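Local atomic coordinates of pantothenate kinase (Coxiella burnetii, PDB entry 3TQC), a protein that catalyses the ATP-dependent phosphorylation of pantothenate to 4'-phosphopantothenate, the first step of coenzyme A biosynthesis. Residues B[155-158]-B[159-162]; B[143-146]-B[147-150]; B[68-71]-B[72-76]. All blocks are in the same frame, centred on the assembly; numbering follows the deposited sequence.

Contact 1 of 3, residues B[155-158]-B[159-162]; sequences YDMP and SLLR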
loop_
_atom_site.group_PDB
_atom_site.type_symbol
_atom_site.label_atom_id
_atom_site.label_comp_id
_atom_site.label_asym_id
_atom_site.label_seq_id
_atom_site.Cartn_x
_atom_site.Cartn_y
_atom_site.Cartn_z
ATOM N N TYR B 155 5.475 -16.410 11.664
ATOM C CA TYR B 155 6.142 -16.294 10.360
ATOM C C TYR B 155 7.532 -15.690 10.447
ATOM O O TYR B 155 7.774 -14.777 11.230
ATOM C CB TYR B 155 5.344 -15.398 9.396
ATOM C CG TYR B 155 3.998 -15.944 9.037
ATOM C CD1 TYR B 155 3.825 -16.774 7.929
ATOM C CD2 TYR B 155 2.903 -15.658 9.816
ATOM C CE1 TYR B 155 2.579 -17.278 7.606
ATOM C CE2 TYR B 155 1.669 -16.151 9.510
ATOM C CZ TYR B 155 1.503 -16.953 8.413
ATOM O OH TYR B 155 0.248 -17.419 8.155
ATOM N N ASP B 156 8.409 -16.188 9.584
ATOM C CA ASP B 156 9.702 -15.595 9.352
ATOM C C ASP B 156 9.520 -14.396 8.406
ATOM O O ASP B 156 9.667 -14.512 7.189
ATOM C CB ASP B 156 10.630 -16.652 8.744
ATOM C CG ASP B 156 12.059 -16.182 8.624
ATOM O OD1 ASP B 156 12.281 -14.958 8.670
ATOM O OD2 ASP B 156 12.957 -17.041 8.478
ATOM N N MET B 157 9.205 -13.236 8.964
ATOM C CA MET B 157 8.901 -12.071 8.132
ATOM C C MET B 157 10.114 -11.563 7.368
ATOM O O MET B 157 9.992 -11.206 6.215
ATOM C CB MET B 157 8.277 -10.945 8.963
ATOM C CG MET B 157 7.551 -9.861 8.142
ATOM S SD MET B 157 6.202 -10.465 7.098
ATOM C CE MET B 157 5.636 -11.819 8.132
ATOM N N PRO B 158 11.289 -11.522 8.000
ATOM C CA PRO B 158 12.419 -11.052 7.203
ATOM C C PRO B 158 12.644 -11.922 5.960
ATOM O O PRO B 158 13.026 -11.417 4.913
ATOM C CB PRO B 158 13.613 -11.149 8.171
ATOM C CG PRO B 158 13.011 -11.161 9.544
ATOM C CD PRO B 158 11.643 -11.742 9.419
ATOM N N SER B 159 12.390 -13.220 6.083
ATOM C CA SER B 159 12.549 -14.128 4.957
ATOM C C SER B 159 11.494 -13.876 3.861
ATOM O O SER B 159 11.802 -13.894 2.660
ATOM C CB SER B 159 12.505 -15.575 5.433
ATOM O OG SER B 159 12.590 -16.434 4.331
ATOM N N LEU B 160 10.254 -13.639 4.263
ATOM C CA LEU B 160 9.232 -13.347 3.289
ATOM C C LEU B 160 9.550 -12.031 2.580
ATOM O O LEU B 160 9.430 -11.954 1.370
ATOM C CB LEU B 160 7.852 -13.289 3.944
ATOM C CG LEU B 160 6.642 -12.856 3.107
ATOM C CD1 LEU B 160 6.520 -13.662 1.838
ATOM C CD2 LEU B 160 5.391 -13.012 3.961
ATOM N N LEU B 161 9.956 -11.000 3.322
ATOM C CA LEU B 161 10.205 -9.695 2.692
ATOM C C LEU B 161 11.432 -9.764 1.783
ATOM O O LEU B 161 11.487 -9.100 0.763
ATOM C CB LEU B 161 10.378 -8.606 3.742
ATOM C CG LEU B 161 9.122 -8.347 4.585
ATOM C CD1 LEU B 161 9.423 -7.347 5.726
ATOM C CD2 LEU B 161 7.986 -7.844 3.715
ATOM N N ARG B 162 12.400 -10.601 2.140
ATOM C CA ARG B 162 13.577 -10.785 1.316
ATOM C C ARG B 162 13.216 -11.428 -0.030
ATOM O O ARG B 162 13.749 -11.043 -1.081
ATOM C CB ARG B 162 14.608 -11.623 2.071
ATOM C CG ARG B 162 15.839 -12.039 1.265
ATOM C CD ARG B 162 16.698 -13.057 2.060
ATOM N NE ARG B 162 15.924 -14.189 2.602
ATOM C CZ ARG B 162 15.448 -15.215 1.891
ATOM N NH1 ARG B 162 15.641 -15.294 0.569
ATOM N NH2 ARG B 162 14.767 -16.178 2.503
#

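Contact 2 of 3, residues B[143-146]-B[147-150]; sequences QGLM and KRKG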
loop_
_atom_site.group_PDB
_atom_site.type_symbol
_atom_site.label_atom_id
_atom_site.label_comp_id
_atom_site.label_asym_id
_atom_site.label_seq_id
_atom_site.Cartn_x
_atom_site.Cartn_y
_atom_site.Cartn_z
ATOM N N GLN B 143 9.563 -21.291 21.398
ATOM C CA GLN B 143 8.977 -19.999 21.720
ATOM C C GLN B 143 7.522 -20.115 22.219
ATOM O O GLN B 143 6.861 -19.097 22.454
ATOM C CB GLN B 143 9.020 -19.101 20.478
ATOM C CG GLN B 143 10.399 -18.973 19.814
ATOM C CD GLN B 143 10.396 -17.993 18.667
ATOM O OE1 GLN B 143 9.506 -17.158 18.560
ATOM N NE2 GLN B 143 11.396 -18.087 17.796
ATOM N N GLY B 144 7.018 -21.341 22.363
ATOM C CA GLY B 144 5.666 -21.568 22.881
ATOM C C GLY B 144 4.548 -21.183 21.931
ATOM O O GLY B 144 3.410 -20.964 22.361
ATOM N N LEU B 145 4.861 -21.124 20.638
ATOM C CA LEU B 145 3.953 -20.577 19.642
ATOM C C LEU B 145 3.223 -21.633 18.795
ATOM O O LEU B 145 2.586 -21.276 17.793
ATOM C CB LEU B 145 4.713 -19.616 18.723
ATOM C CG LEU B 145 5.292 -18.354 19.380
ATOM C CD1 LEU B 145 6.082 -17.532 18.354
ATOM C CD2 LEU B 145 4.203 -17.500 20.055
ATOM N N MET B 146 3.269 -22.904 19.194
ATOM C CA MET B 146 2.569 -23.952 18.433
ATOM C C MET B 146 1.037 -23.806 18.435
ATOM O O MET B 146 0.361 -24.405 17.598
ATOM C CB MET B 146 2.948 -25.355 18.915
ATOM C CG MET B 146 4.247 -25.905 18.325
ATOM S SD MET B 146 4.234 -26.214 16.536
ATOM C CE MET B 146 3.071 -27.568 16.422
ATOM N N LYS B 147 0.492 -23.020 19.361
ATOM C CA LYS B 147 -0.948 -22.743 19.378
ATOM C C LYS B 147 -1.254 -21.464 18.589
ATOM O O LYS B 147 -2.406 -21.038 18.505
ATOM C CB LYS B 147 -1.448 -22.635 20.834
ATOM C CG LYS B 147 -2.599 -23.600 21.206
ATOM C CD LYS B 147 -2.209 -25.083 21.066
ATOM C CE LYS B 147 -3.444 -26.031 21.014
ATOM N NZ LYS B 147 -4.478 -25.844 22.103
ATOM N N ARG B 148 -0.223 -20.877 17.988
ATOM C CA ARG B 148 -0.317 -19.582 17.337
ATOM C C ARG B 148 0.185 -19.650 15.880
ATOM O O ARG B 148 0.637 -18.662 15.319
ATOM C CB ARG B 148 0.508 -18.576 18.135
ATOM C CG ARG B 148 0.119 -18.479 19.621
ATOM C CD ARG B 148 -1.095 -17.579 19.851
ATOM N NE ARG B 148 -0.789 -16.174 19.568
ATOM C CZ ARG B 148 -1.554 -15.140 19.920
ATOM N NH1 ARG B 148 -2.695 -15.322 20.590
ATOM N NH2 ARG B 148 -1.164 -13.909 19.609
ATOM N N LYS B 149 0.091 -20.825 15.277
ATOM C CA LYS B 149 0.539 -21.030 13.917
ATOM C C LYS B 149 -0.415 -20.244 13.050
ATOM O O LYS B 149 -1.615 -20.365 13.209
ATOM C CB LYS B 149 0.481 -22.517 13.571
ATOM C CG LYS B 149 1.633 -23.031 12.730
ATOM C CD LYS B 149 1.636 -24.550 12.724
ATOM C CE LYS B 149 2.873 -25.114 12.077
ATOM N NZ LYS B 149 2.783 -26.582 11.857
ATOM N N GLY B 150 0.117 -19.392 12.177
ATOM C CA GLY B 150 -0.707 -18.523 11.354
ATOM C C GLY B 150 -0.832 -17.107 11.899
ATOM O O GLY B 150 -1.185 -16.185 11.161
#

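Contact 3 of 3, residues B[68-71]-B[72-76]; sequences FYVT and ARQTL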
loop_
_atom_site.group_PDB
_atom_site.type_symbol
_atom_site.label_atom_id
_atom_site.label_comp_id
_atom_site.label_asym_id
_atom_site.label_seq_id
_atom_site.Cartn_x
_atom_site.Cartn_y
_atom_site.Cartn_z
ATOM N N PHE B 68 -6.313 -6.893 -17.270
ATOM C CA PHE B 68 -6.243 -5.453 -17.585
ATOM C C PHE B 68 -5.167 -4.777 -16.750
ATOM O O PHE B 68 -4.388 -3.966 -17.263
ATOM C CB PHE B 68 -7.562 -4.723 -17.341
ATOM C CG PHE B 68 -8.586 -4.920 -18.415
ATOM C CD1 PHE B 68 -8.465 -4.278 -19.617
ATOM C CD2 PHE B 68 -9.689 -5.734 -18.196
ATOM C CE1 PHE B 68 -9.417 -4.465 -20.613
ATOM C CE2 PHE B 68 -10.635 -5.912 -19.163
ATOM C CZ PHE B 68 -10.502 -5.282 -20.377
ATOM N N TYR B 69 -5.133 -5.104 -15.464
ATOM C CA TYR B 69 -4.175 -4.483 -14.550
ATOM C C TYR B 69 -2.758 -4.887 -14.882
ATOM O O TYR B 69 -1.873 -4.050 -14.896
ATOM C CB TYR B 69 -4.470 -4.833 -13.083
ATOM C CG TYR B 69 -5.594 -4.030 -12.494
ATOM C CD1 TYR B 69 -5.347 -3.013 -11.588
ATOM C CD2 TYR B 69 -6.918 -4.288 -12.846
ATOM C CE1 TYR B 69 -6.393 -2.264 -11.045
ATOM C CE2 TYR B 69 -7.966 -3.550 -12.305
ATOM C CZ TYR B 69 -7.694 -2.530 -11.418
ATOM O OH TYR B 69 -8.733 -1.787 -10.887
ATOM N N VAL B 70 -2.535 -6.166 -15.149
ATOM C CA VAL B 70 -1.190 -6.627 -15.446
ATOM C C VAL B 70 -0.687 -6.017 -16.750
ATOM O O VAL B 70 0.436 -5.524 -16.799
ATOM C CB VAL B 70 -1.105 -8.143 -15.511
ATOM C CG1 VAL B 70 0.279 -8.584 -15.892
ATOM C CG2 VAL B 70 -1.525 -8.729 -14.189
ATOM N N THR B 71 -1.503 -6.044 -17.802
ATOM C CA THR B 71 -1.024 -5.562 -19.103
ATOM C C THR B 71 -0.871 -4.032 -19.078
ATOM O O THR B 71 0.002 -3.496 -19.728
ATOM C CB THR B 71 -1.904 -6.023 -20.299
ATOM O OG1 THR B 71 -3.113 -5.280 -20.312
ATOM C CG2 THR B 71 -2.222 -7.513 -20.235
ATOM N N ALA B 72 -1.700 -3.345 -18.294
ATOM C CA ALA B 72 -1.528 -1.902 -18.066
ATOM C C ALA B 72 -0.170 -1.584 -17.444
ATOM O O ALA B 72 0.508 -0.636 -17.867
ATOM C CB ALA B 72 -2.655 -1.336 -17.182
ATOM N N ARG B 73 0.217 -2.382 -16.452
ATOM C CA ARG B 73 1.495 -2.194 -15.757
ATOM C C ARG B 73 2.638 -2.490 -16.725
ATOM O O ARG B 73 3.653 -1.797 -16.741
ATOM C CB ARG B 73 1.560 -3.107 -14.526
ATOM C CG ARG B 73 2.679 -2.864 -13.500
ATOM C CD ARG B 73 2.996 -1.420 -13.186
ATOM N NE ARG B 73 1.880 -0.603 -12.719
ATOM C CZ ARG B 73 1.870 0.128 -11.604
ATOM N NH1 ARG B 73 2.898 0.135 -10.772
ATOM N NH2 ARG B 73 0.809 0.862 -11.305
ATOM N N GLN B 74 2.454 -3.505 -17.556
ATOM C CA GLN B 74 3.436 -3.804 -18.592
ATOM C C GLN B 74 3.583 -2.653 -19.570
ATOM O O GLN B 74 4.690 -2.271 -19.914
ATOM C CB GLN B 74 3.076 -5.088 -19.331
ATOM C CG GLN B 74 3.161 -6.328 -18.448
ATOM C CD GLN B 74 2.787 -7.596 -19.203
ATOM O OE1 GLN B 74 2.320 -7.537 -20.351
ATOM N NE2 GLN B 74 2.997 -8.754 -18.562
ATOM N N THR B 75 2.469 -2.074 -19.997
ATOM C CA THR B 75 2.533 -0.969 -20.929
ATOM C C THR B 75 3.208 0.228 -20.271
ATOM O O THR B 75 4.059 0.875 -20.882
ATOM C CB THR B 75 1.142 -0.603 -21.446
ATOM O OG1 THR B 75 0.577 -1.749 -22.109
ATOM C CG2 THR B 75 1.220 0.561 -22.430
ATOM N N LEU B 76 2.856 0.486 -19.015
ATOM C CA LEU B 76 3.440 1.591 -18.253
ATOM C C LEU B 76 4.966 1.429 -18.121
ATOM O O LEU B 76 5.743 2.372 -18.337
ATOM C CB LEU B 76 2.786 1.665 -16.872
ATOM C CG LEU B 76 3.298 2.756 -15.928
ATOM C CD1 LEU B 76 2.980 4.113 -16.553
ATOM C CD2 LEU B 76 2.733 2.606 -14.507
#

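Contact 1 of 3, residues B[155-158]-B[159-162]
Asp-156 and Ser-159 meet where a helix begins, and their contact is a clear example of how a side chain serves a backbone N-H of the first turn that lacks a helical carbonyl partner. OD1 of Asp-156 accepts from the backbone N of Ser-159 at 3.1 Å. The donor comes from above the carboxylate, 58° out of its plane, so the group lies with a face toward the first turn. That pose also lays CG of Asp-156 over the beta carbon of Ser-159, 3.3 Å from CB. CG of Asp-156 stands opposite its own backbone N (chi1 -173°), which folds the carboxylate forward over the turn.

On another flank Met-157 packs against two leucines. Its SD runs alongside Leu-160, 4.1 Å from CD2, the two side chains pointing the same way. Its CG lies 4.0 Å from Leu-161 CD1, and here the side chains cross at a slant. The bend at chi2 of Met-157 places SD beside Leu-160.

Behind these side chains stands the backbone. Leu-160 N donates to Asp-156 O, Leu-161 N to Met-157 O at 2.9 Å, and Arg-162 N to Pro-158 O. The bond to Met-157 O is nearly straight, with an N-H...O angle of 169°. One turn on, Arg-162 curls back at chi3, and its NH2 makes a weak hydrogen bond to Ser-159 OG at 2.9 Å.

Farther out, a backbone hydrogen bond joins Asp-156 to Phe-133, and the buried Tyr-155 packs on Thr-130, Leu-134, Leu-205 and Asn-206. Together these features form an aspartate N-cap, followed by proline in the first turn, at the start of helix 157-168 on the surface of this P-loop kinase.

Contact 2 of 3, residues B[143-146]-B[147-150]
Leu-145 and Arg-148 share a similar first torsion: in each, CG sits beside the backbone N and opposite the carbonyl carbon, with chi1 of -64° and -55°. From these two ends of a tight turn the side chains come together, Leu-145 CD2 lying 4.2 Å from Arg-148 CG, after which the arginine bends at chi2 and chi3 and leads its guanidinium away. The same turn brings Arg-148 CB to 3.4 Å from Leu-145 O.

The closing bond belongs to the backbone. Arg-148 N donates to Leu-145 O at 2.8 Å, yet the donor stands 60° out of the carbonyl plane and is not on a lone pair. Met-146 and Lys-147 occupy the corners; the methionine chain is bent at chi2 and chi3, whereas the lysine end departs from the turn.

The charged ends find partners farther off. Arg-148 NE forms a salt bridge with Glu-153, and its guanidinium makes a cation-pi contact with Phe-151. Lys-149 NZ is gripped by Asn-137 OD1 and Tyr-179 OH, with Tyr-184 adding a cation-pi contact, so the end of this buried lysine has two hydrogen-bonding partners and an aromatic one.

Just upstream, Gly-144 ends helix 137-142 with positive phi and two bonds back into its last turn. The whole is thus a Schellman motif running directly into a type I beta turn.

Contact 3 of 3, residues B[68-71]-B[72-76]
Gln-74 and Val-70 touch through the flat amide of the glutamine, whose NE2 end lies 3.8 Å from Val-70 CG1, the two side chains meeting at a slant. The other end of the amide, OE1, comes within 4.1 Å of Thr-71 CA. The group therefore lies back across the preceding turn. Its position follows from CG sitting beside the backbone N (chi1 -66°) and a chain extended beyond it, which also places Gln-74 CG 3.3 Å from Val-70 O. NE2 is satisfied by a hydrogen bond to Asp-121 O, which probably limits the rotation of the amide. A second flat group, the guanidinium of Arg-73, has Leu-76 CD2 over one face, 3.7 Å above the plane and displaced toward the rim.

Beneath the side chains, four backbone bonds run from each residue to the one four places back. Ala-72 N donates to Phe-68 O, Arg-73 N to Tyr-69 O, Gln-74 N to Val-70 O and Thr-75 N to Thr-71 O, the last at 2.9 Å. Ala-72 CB lies close to the first of these acceptors, 3.2 Å from Phe-68 O. Thr-75 OG1 also lies 3.0 Å from Thr-71 O, placed there by chi1 of -60°.

This is a regular turn-by-turn run of alpha-helix within the long helix 52-84. Tyr-69 meets Phe-229 edge-to-face, and Tyr-69, Val-70 and Arg-73 pack on Tyr-93 of strand 93-99. Tyr-69 and Arg-73 also touch the second subunit, whose Leu-76 packs on Tyr-69 and whose Ile-321 packs on Arg-73 and Leu-76, while the Phe-83 ring of that subunit meets Phe-68. This part of helix 52-84 thus lies between the central sheet and the second subunit.

Along the chain contact 3 comes first, then contact 2, then contact 1. Contacts 1 and 2 are neighbours, their centres about 17 Å apart, and they touch where Tyr-155 CE2 packs 3.3 Å from Gly-150 O. Both belong to the phosphoribulokinase/uridine kinase family region: contact 2 follows helix 137-142, and contact 1 opens helix 157-168. Contact 3, on helix 52-84, lies on the opposite side of the chain's centre from contact 2, about 40 Å away between centres, and about 28 Å from contact 1. Residues 68-76 thus take part in packing against the second subunit, while contacts 1 and 2 lie along one loop-to-helix connection, with the Lys-149 side chain about 12 Å from bound ADP.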